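Local coordinates for mandelate racemase/muconate lactonizing enzyme family protein (Sorangium cellulosum, PDB 3S5S) that is of unassigned function but has the two-domain build of the enolase superfamily, an alpha/beta barrel joined to an N-terminal capping domain, at residues 162-167 with 190-195; 21-26 with 137-142; 36-41 with 105-110. All coordinates share one frame; numbering follows the deposited sequence.

Contact 1 (162-167 with 190-195); sequences ALKVKV and SLILDG
Ala162 to Lys166 pair with Ser190 to Asp194 in a beta-alpha-beta crossover of the barrel: strand 162-166 runs out, helix 175-185 returns over the outside, and strand 190-194 lies parallel to the first, their axes 4.5 Å apart at the closest, with the usual twist. The ladder is the regular parallel one. Ser190 O takes the N-H of Leu163, Leu163 O takes that of Ile192, Ile192 O takes that of Val165 (2.6 Å from Val165 N to Ile192 O), and Val165 O takes that of Asp194.

Side chains alternate between two surroundings. Leu163, Val165, Leu191 and Leu193 face outward, where branched hydrocarbon suits the packing of Val165 and Leu191 on Ile182 of the covering helix; CD2 of Leu191 leans back across the strands to lie 3.8 Å from CB of Leu163. On the inner face Ile192 sets its CG2 methyl 4.1 Å from CG of Lys164, giving the lysine's aliphatic stem an apolar neighbour.

Beyond that stem the inner face becomes charged. Lys164 runs extended from a CG anti to its N (chi1 173°), whereas the Lys166 chain bends at chi2 (-84°), and both ammonium groups arrive at the Asp194 carboxylate. Lysines two apart on this strand are a familiar pattern of the family, at the barrel end where relatives have their active site. Lys164 NZ also forms salt bridges with Asp323 and Glu222. The Asp194 OD2 position is less certain, being modelled too close to a neighbour, so its salt-bridge lengths are approximate: 2.9 Å to Lys164 NZ and a weak 3.3 Å to Lys166 NZ. The other carboxylate oxygen, Asp194 OD1, accepts a hydrogen bond from the backbone N of Asn196.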
loop_
_atom_site.group_PDB
_atom_site.type_symbol
_atom_site.label_atom_id
_atom_site.label_comp_id
_atom_site.label_asym_id
_atom_site.label_seq_id
_atom_site.Cartn_x
_atom_site.Cartn_y
_atom_site.Cartn_z
ATOM N N ALA A 162 -3.128 28.108 7.385
ATOM C CA ALA A 162 -2.729 27.157 8.419
ATOM C C ALA A 162 -1.319 27.472 8.883
ATOM O O ALA A 162 -0.405 27.604 8.069
ATOM C CB ALA A 162 -2.850 25.734 7.931
ATOM N N LEU A 163 -1.147 27.623 10.198
ATOM C CA LEU A 163 0.165 27.874 10.764
ATOM C C LEU A 163 0.546 26.818 11.779
ATOM O O LEU A 163 -0.226 26.522 12.692
ATOM C CB LEU A 163 0.184 29.227 11.433
ATOM C CG LEU A 163 -0.290 30.372 10.547
ATOM C CD1 LEU A 163 -0.384 31.577 11.399
ATOM C CD2 LEU A 163 0.659 30.572 9.363
ATOM N N LYS A 164 1.747 26.267 11.605
ATOM C CA LYS A 164 2.349 25.327 12.515
ATOM C C LYS A 164 3.324 26.078 13.418
ATOM O O LYS A 164 4.330 26.640 12.964
ATOM C CB LYS A 164 3.088 24.263 11.712
ATOM C CG LYS A 164 3.922 23.268 12.511
ATOM C CD LYS A 164 4.009 21.989 11.678
ATOM C CE LYS A 164 5.147 21.053 12.081
ATOM N NZ LYS A 164 4.874 19.613 11.693
ATOM N N VAL A 165 3.057 26.057 14.710
ATOM C CA VAL A 165 3.882 26.815 15.619
ATOM C C VAL A 165 4.755 25.814 16.363
ATOM O O VAL A 165 4.225 24.921 17.013
ATOM C CB VAL A 165 2.997 27.668 16.587
ATOM C CG1 VAL A 165 3.831 28.339 17.662
ATOM C CG2 VAL A 165 2.206 28.694 15.801
ATOM N N LYS A 166 6.077 25.940 16.249
ATOM C CA LYS A 166 6.949 25.069 17.044
ATOM C C LYS A 166 6.828 25.496 18.494
ATOM O O LYS A 166 6.547 26.668 18.767
ATOM C CB LYS A 166 8.407 25.063 16.555
ATOM C CG LYS A 166 8.603 24.464 15.132
ATOM C CD LYS A 166 8.719 22.943 15.065
ATOM C CE LYS A 166 8.356 22.502 13.645
ATOM N NZ LYS A 166 8.680 21.081 13.236
ATOM N N VAL A 167 6.942 24.543 19.409
ATOM C CA VAL A 167 6.795 24.823 20.842
ATOM C C VAL A 167 7.611 23.867 21.742
ATOM O O VAL A 167 8.045 22.797 21.315
ATOM C CB VAL A 167 5.294 24.903 21.317
ATOM C CG1 VAL A 167 4.605 26.164 20.781
ATOM C CG2 VAL A 167 4.503 23.613 20.969
ATOM N N SER A 190 -5.839 28.861 11.167
ATOM C CA SER A 190 -5.854 27.612 11.900
ATOM C C SER A 190 -4.459 27.401 12.515
ATOM O O SER A 190 -3.441 27.751 11.888
ATOM C CB SER A 190 -6.080 26.517 10.867
ATOM O OG SER A 190 -7.130 25.663 11.244
ATOM N N LEU A 191 -4.383 26.800 13.704
ATOM C CA LEU A 191 -3.067 26.517 14.308
ATOM C C LEU A 191 -2.724 25.039 14.513
ATOM O O LEU A 191 -3.555 24.250 14.941
ATOM C CB LEU A 191 -2.923 27.261 15.619
ATOM C CG LEU A 191 -2.983 28.804 15.566
ATOM C CD1 LEU A 191 -2.694 29.315 16.928
ATOM C CD2 LEU A 191 -2.040 29.494 14.510
ATOM N N ILE A 192 -1.499 24.661 14.178
ATOM C CA ILE A 192 -0.910 23.415 14.638
ATOM C C ILE A 192 0.203 23.732 15.690
ATOM O O ILE A 192 1.224 24.376 15.377
ATOM C CB ILE A 192 -0.305 22.606 13.473
ATOM C CG1 ILE A 192 -1.389 21.967 12.625
ATOM C CG2 ILE A 192 0.588 21.490 13.990
ATOM C CD1 ILE A 192 -1.001 21.876 11.169
ATOM N N LEU A 193 0.008 23.282 16.917
ATOM C CA LEU A 193 1.067 23.351 17.913
ATOM C C LEU A 193 1.878 22.054 17.840
ATOM O O LEU A 193 1.377 20.962 18.164
ATOM C CB LEU A 193 0.478 23.608 19.307
ATOM C CG LEU A 193 -0.641 24.662 19.437
ATOM C CD1 LEU A 193 -1.046 24.857 20.870
ATOM C CD2 LEU A 193 -0.266 26.025 18.892
ATOM N N ASP A 194 3.111 22.179 17.353
ATOM C CA ASP A 194 4.054 21.069 17.254
ATOM C C ASP A 194 5.022 21.119 18.439
ATOM O O ASP A 194 5.723 22.110 18.623
ATOM C CB ASP A 194 4.841 21.156 15.941
ATOM C CG ASP A 194 5.596 19.858 15.598
ATOM O OD1 ASP A 194 5.823 19.009 16.487
ATOM O OD2 ASP A 194 5.971 19.676 14.410
ATOM N N GLY A 195 5.061 20.042 19.222
ATOM C CA GLY A 195 5.884 19.972 20.432
ATOM C C GLY A 195 7.202 19.265 20.175
ATOM O O GLY A 195 8.155 19.403 20.935
#

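Contact 2 (21-26 with 137-142); sequences EPFGIA and DITITT
Thr141 and Gly24 make the closest approach here: OG1 of Thr141 lies 2.5 Å from the Gly24 carbonyl O and 3.1 Å from the Gly24 N, so one hydroxyl faces both polar atoms of a single residue. It gets there because OG1 stands anti to the Thr141 backbone N (chi1 -167°). From the next residue, OG1 of Thr142 comes within 3.5 Å of the Gly24 carbonyl carbon. Glycine suits this place, since two threonine side chains close directly on its backbone with no side chain between.

One residue earlier the contact is apolar. The CB of Phe23 sets off away from the opposing segment, but the ring swings back, and its CZ meets the CG2 methyl of Thr139 at 3.9 Å. The two side chains come from opposite directions, and the methyl approaches the ring obliquely. The ring also meets that of Phe329, with the planes at about 60°.

Further out, each side is held by its own strand pairing. Phe23 is tied through its backbone to Gln30 of strand 28-42, while Thr139 sits in the barrel strand 133-140 and its OG1 makes a weak hydrogen bond to Lys164 O. Arg178 donates to Thr141 O just past the strand end. The touching parts run at 90° to each other, so no ladder forms.

The capping-domain segment probably corresponds to the loop that in relatives reaches over the barrel mouth. The threonines divide the work at this domain junction: Thr139 gives its methyl to the ring, Thr141 and Thr142 turn their hydroxyls to the Gly24 backbone.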
loop_
_atom_site.group_PDB
_atom_site.type_symbol
_atom_site.label_atom_id
_atom_site.label_comp_id
_atom_site.label_asym_id
_atom_site.label_seq_id
_atom_site.Cartn_x
_atom_site.Cartn_y
_atom_site.Cartn_z
ATOM N N GLU A 21 17.684 31.696 8.167
ATOM C CA GLU A 21 17.853 31.629 9.607
ATOM C C GLU A 21 17.904 30.105 9.912
ATOM O O GLU A 21 17.345 29.320 9.154
ATOM C CB GLU A 21 16.649 32.336 10.290
ATOM C CG GLU A 21 15.299 31.584 10.069
ATOM C CD GLU A 21 14.110 32.479 9.690
ATOM O OE1 GLU A 21 13.516 33.080 10.621
ATOM O OE2 GLU A 21 13.755 32.534 8.473
ATOM N N PRO A 22 18.614 29.685 10.985
ATOM C CA PRO A 22 18.463 28.327 11.542
ATOM C C PRO A 22 16.986 27.893 11.728
ATOM O O PRO A 22 16.125 28.743 12.011
ATOM C CB PRO A 22 19.158 28.423 12.913
ATOM C CG PRO A 22 19.863 29.806 12.952
ATOM C CD PRO A 22 19.764 30.400 11.581
ATOM N N PHE A 23 16.709 26.595 11.547
ATOM C CA PHE A 23 15.369 25.997 11.703
ATOM C C PHE A 23 15.291 25.398 13.124
ATOM O O PHE A 23 15.735 24.271 13.358
ATOM C CB PHE A 23 15.160 24.903 10.611
ATOM C CG PHE A 23 13.698 24.541 10.306
ATOM C CD1 PHE A 23 13.135 24.843 9.065
ATOM C CD2 PHE A 23 12.910 23.841 11.223
ATOM C CE1 PHE A 23 11.780 24.472 8.748
ATOM C CE2 PHE A 23 11.559 23.472 10.918
ATOM C CZ PHE A 23 10.995 23.787 9.680
ATOM N N GLY A 24 14.769 26.173 14.077
ATOM C CA GLY A 24 14.733 25.755 15.490
ATOM C C GLY A 24 13.569 24.816 15.784
ATOM O O GLY A 24 12.416 25.126 15.439
ATOM N N ILE A 25 13.862 23.656 16.387
ATOM C CA ILE A 25 12.822 22.757 16.942
ATOM C C ILE A 25 13.068 22.583 18.449
ATOM O O ILE A 25 14.001 23.193 18.993
ATOM C CB ILE A 25 12.700 21.366 16.189
ATOM C CG1 ILE A 25 13.932 20.468 16.396
ATOM C CG2 ILE A 25 12.396 21.560 14.710
ATOM C CD1 ILE A 25 13.748 19.009 15.889
ATOM N N ALA A 26 12.240 21.776 19.122
ATOM C CA ALA A 26 12.439 21.462 20.548
ATOM C C ALA A 26 13.818 20.825 20.771
ATOM O O ALA A 26 14.055 19.673 20.375
ATOM C CB ALA A 26 11.340 20.550 21.043
ATOM N N ASP A 137 0.623 24.311 5.009
ATOM C CA ASP A 137 0.821 25.224 6.132
ATOM C C ASP A 137 2.240 25.805 6.048
ATOM O O ASP A 137 3.019 25.416 5.167
ATOM C CB ASP A 137 0.572 24.529 7.489
ATOM C CG ASP A 137 1.626 23.490 7.839
ATOM O OD1 ASP A 137 2.817 23.632 7.500
ATOM O OD2 ASP A 137 1.274 22.515 8.501
ATOM N N ILE A 138 2.571 26.726 6.938
ATOM C CA ILE A 138 3.914 27.236 7.060
ATOM C C ILE A 138 4.208 27.371 8.525
ATOM O O ILE A 138 3.316 27.523 9.364
ATOM C CB ILE A 138 4.128 28.609 6.348
ATOM C CG1 ILE A 138 5.638 28.950 6.215
ATOM C CG2 ILE A 138 3.307 29.729 7.049
ATOM C CD1 ILE A 138 5.958 30.385 5.651
ATOM N N THR A 139 5.482 27.309 8.852
ATOM C CA THR A 139 5.838 27.056 10.202
ATOM C C THR A 139 6.466 28.267 10.846
ATOM O O THR A 139 7.234 28.980 10.242
ATOM C CB THR A 139 6.621 25.700 10.326
ATOM O OG1 THR A 139 7.379 25.690 11.535
ATOM C CG2 THR A 139 7.518 25.495 9.191
ATOM N N ILE A 140 6.039 28.540 12.061
ATOM C CA ILE A 140 6.591 29.621 12.850
ATOM C C ILE A 140 7.494 29.017 13.911
ATOM O O ILE A 140 7.041 28.429 14.917
ATOM C CB ILE A 140 5.522 30.489 13.430
ATOM C CG1 ILE A 140 4.798 31.188 12.273
ATOM C CG2 ILE A 140 6.146 31.520 14.366
ATOM C CD1 ILE A 140 3.504 31.851 12.641
ATOM N N THR A 141 8.789 29.141 13.631
ATOM C CA THR A 141 9.829 28.410 14.346
ATOM C C THR A 141 10.326 29.202 15.550
ATOM O O THR A 141 10.151 30.421 15.582
ATOM C CB THR A 141 10.979 28.040 13.390
ATOM O OG1 THR A 141 11.812 27.079 14.032
ATOM C CG2 THR A 141 11.808 29.266 12.965
ATOM N N THR A 142 10.935 28.512 16.524
ATOM C CA THR A 142 11.262 29.108 17.845
ATOM C C THR A 142 12.041 30.412 17.799
ATOM O O THR A 142 12.882 30.624 16.921
ATOM C CB THR A 142 11.994 28.121 18.842
ATOM O OG1 THR A 142 12.977 27.317 18.157
ATOM C CG2 THR A 142 10.971 27.228 19.566
#

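Contact 3 (36-41 with 105-110); sequences LLVTVE and CAIETA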
loop_
_atom_site.group_PDB
_atom_site.type_symbol
_atom_site.label_atom_id
_atom_site.label_comp_id
_atom_site.label_asym_id
_atom_site.label_seq_id
_atom_site.Cartn_x
_atom_site.Cartn_y
_atom_site.Cartn_z
ATOM N N LEU A 36 22.039 14.717 1.474
ATOM C CA LEU A 36 22.811 14.006 0.482
ATOM C C LEU A 36 21.979 13.920 -0.766
ATOM O O LEU A 36 20.724 13.870 -0.700
ATOM C CB LEU A 36 23.131 12.580 0.916
ATOM C CG LEU A 36 23.941 12.410 2.183
ATOM C CD1 LEU A 36 23.943 10.929 2.592
ATOM C CD2 LEU A 36 25.347 12.954 1.989
ATOM N N LEU A 37 22.685 13.879 -1.886
ATOM C CA LEU A 37 22.049 13.608 -3.160
ATOM C C LEU A 37 22.540 12.239 -3.629
ATOM O O LEU A 37 23.783 11.984 -3.715
ATOM C CB LEU A 37 22.398 14.700 -4.192
ATOM C CG LEU A 37 21.929 14.411 -5.622
ATOM C CD1 LEU A 37 20.437 14.531 -5.746
ATOM C CD2 LEU A 37 22.657 15.301 -6.610
ATOM N N VAL A 38 21.559 11.376 -3.882
ATOM C CA VAL A 38 21.760 10.016 -4.388
ATOM C C VAL A 38 21.260 9.984 -5.811
ATOM O O VAL A 38 20.134 10.405 -6.100
ATOM C CB VAL A 38 20.997 8.979 -3.552
ATOM C CG1 VAL A 38 21.087 7.634 -4.185
ATOM C CG2 VAL A 38 21.586 8.912 -2.156
ATOM N N THR A 39 22.117 9.501 -6.696
ATOM C CA THR A 39 21.795 9.327 -8.108
ATOM C C THR A 39 21.890 7.841 -8.390
ATOM O O THR A 39 22.894 7.188 -8.100
ATOM C CB THR A 39 22.803 10.055 -9.051
ATOM O OG1 THR A 39 22.992 11.415 -8.637
ATOM C CG2 THR A 39 22.310 10.077 -10.496
ATOM N N VAL A 40 20.838 7.307 -8.976
ATOM C CA VAL A 40 20.822 5.935 -9.453
ATOM C C VAL A 40 20.856 6.044 -10.977
ATOM O O VAL A 40 20.093 6.820 -11.554
ATOM C CB VAL A 40 19.528 5.260 -8.934
ATOM C CG1 VAL A 40 19.078 4.137 -9.835
ATOM C CG2 VAL A 40 19.712 4.804 -7.488
ATOM N N GLU A 41 21.763 5.312 -11.628
ATOM C CA GLU A 41 21.809 5.252 -13.079
ATOM C C GLU A 41 21.470 3.843 -13.552
ATOM O O GLU A 41 22.121 2.880 -13.138
ATOM C CB GLU A 41 23.204 5.644 -13.602
ATOM C CG GLU A 41 23.342 5.518 -15.125
ATOM C CD GLU A 41 24.751 5.845 -15.667
ATOM O OE1 GLU A 41 25.582 6.393 -14.920
ATOM O OE2 GLU A 41 25.042 5.561 -16.853
ATOM N N CYS A 105 15.273 6.209 2.069
ATOM C CA CYS A 105 14.280 6.985 1.353
ATOM C C CYS A 105 14.942 7.561 0.102
ATOM O O CYS A 105 14.378 7.461 -0.976
ATOM C CB CYS A 105 13.657 8.056 2.263
ATOM S SG CYS A 105 12.609 9.291 1.403
ATOM N N ALA A 106 16.148 8.108 0.237
ATOM C CA ALA A 106 16.920 8.610 -0.876
ATOM C C ALA A 106 17.020 7.600 -2.018
ATOM O O ALA A 106 16.812 7.956 -3.197
ATOM C CB ALA A 106 18.312 8.975 -0.400
ATOM N N ILE A 107 17.327 6.348 -1.651
ATOM C CA ILE A 107 17.566 5.285 -2.591
ATOM C C ILE A 107 16.267 4.878 -3.272
ATOM O O ILE A 107 16.185 4.883 -4.496
ATOM C CB ILE A 107 18.251 4.071 -1.907
ATOM C CG1 ILE A 107 19.701 4.435 -1.521
ATOM C CG2 ILE A 107 18.201 2.911 -2.799
ATOM C CD1 ILE A 107 20.464 3.455 -0.637
ATOM N N GLU A 108 15.247 4.546 -2.490
ATOM C CA GLU A 108 13.940 4.198 -3.067
ATOM C C GLU A 108 13.365 5.361 -3.870
ATOM O O GLU A 108 12.733 5.170 -4.909
ATOM C CB GLU A 108 12.932 3.938 -1.960
ATOM C CG GLU A 108 13.155 2.743 -1.125
ATOM C CD GLU A 108 11.978 2.560 -0.214
ATOM O OE1 GLU A 108 10.828 2.879 -0.636
ATOM O OE2 GLU A 108 12.185 2.131 0.922
ATOM N N THR A 109 13.569 6.571 -3.393
ATOM C CA THR A 109 13.116 7.705 -4.202
ATOM C C THR A 109 13.814 7.792 -5.579
ATOM O O THR A 109 13.150 7.974 -6.563
ATOM C CB THR A 109 13.204 9.032 -3.444
ATOM O OG1 THR A 109 12.360 8.916 -2.294
ATOM C CG2 THR A 109 12.758 10.188 -4.345
ATOM N N ALA A 110 15.123 7.631 -5.619
ATOM C CA ALA A 110 15.922 7.642 -6.858
ATOM C C ALA A 110 15.536 6.479 -7.800
ATOM O O ALA A 110 15.427 6.659 -9.022
ATOM C CB ALA A 110 17.395 7.590 -6.517
#
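Val38 meets Ala110 through its backbone: with no ring in this contact, the flat group that meets the helix is the Val38 peptide, whose carbonyl O lies 3.9 Å from the Ala110 CB. The strand itself presents two faces. Val38 and Val40 point toward the helix, Thr39 points to the other side, and strands 47-52 and 7-25 are hydrogen-bonded along its two edges.

The methyls do the rest of the packing. CG2 of Val38, held beside the backbone N by a chi1 of 173°, touches the Ala106 CB at 3.7 Å. The other branch, CG1, faces both Ile107 and Ala110, more loosely, 4.4 Å from CG1 of Ile107. Two residues along, CG2 of Val40 meets the same Ala110 methyl at 3.8 Å. Ala106 and Ala110 are four residues apart and so present their methyls on one side of the helix; being small, they let its axis come within 7.9 Å of the strand's, while the branched valines supply the bulk.

The helix's other sides look elsewhere. Glu108 points away, its OE1 accepting a hydrogen bond from the N of Ala278 in helix 272-289, against which Cys105 and Thr109 also pack. Thr109 turns its OG1 back to the Cys105 carbonyl O at 2.8 Å, from a position 45° above the carbonyl plane; the same oxygen also accepts from the Thr109 N.

The chemistry is thus divided by side: side chains that are all hydrocarbon join helix 101-117 to the capping-domain sheet, with every touching residue buried, while the Thr109 hydroxyl is satisfied within the helix and Glu108 OE1 by the backbone of barrel helix 272-289.

Contacts 1 and 2 are neighbours, their centres 10 Å apart, because strands 133-140 and 162-166 lie side by side in the barrel sheet; backbone atoms of Ile140 probably bond to Lys164 and Lys166 between them. Contact 3 lies across the chain's centre, about 27 Å from contact 2 and 31 Å from contact 1 between centres. Strands 7-25 and 28-42, neighbours in the capping-domain sheet, still link contacts 2 and 3. Along the chain, contact 3 falls wholly between the two segments of contact 2, and contact 1 follows both. Contact 2 joins the domains, contact 3 builds the capping domain's interior, and contact 1 builds the barrel wall.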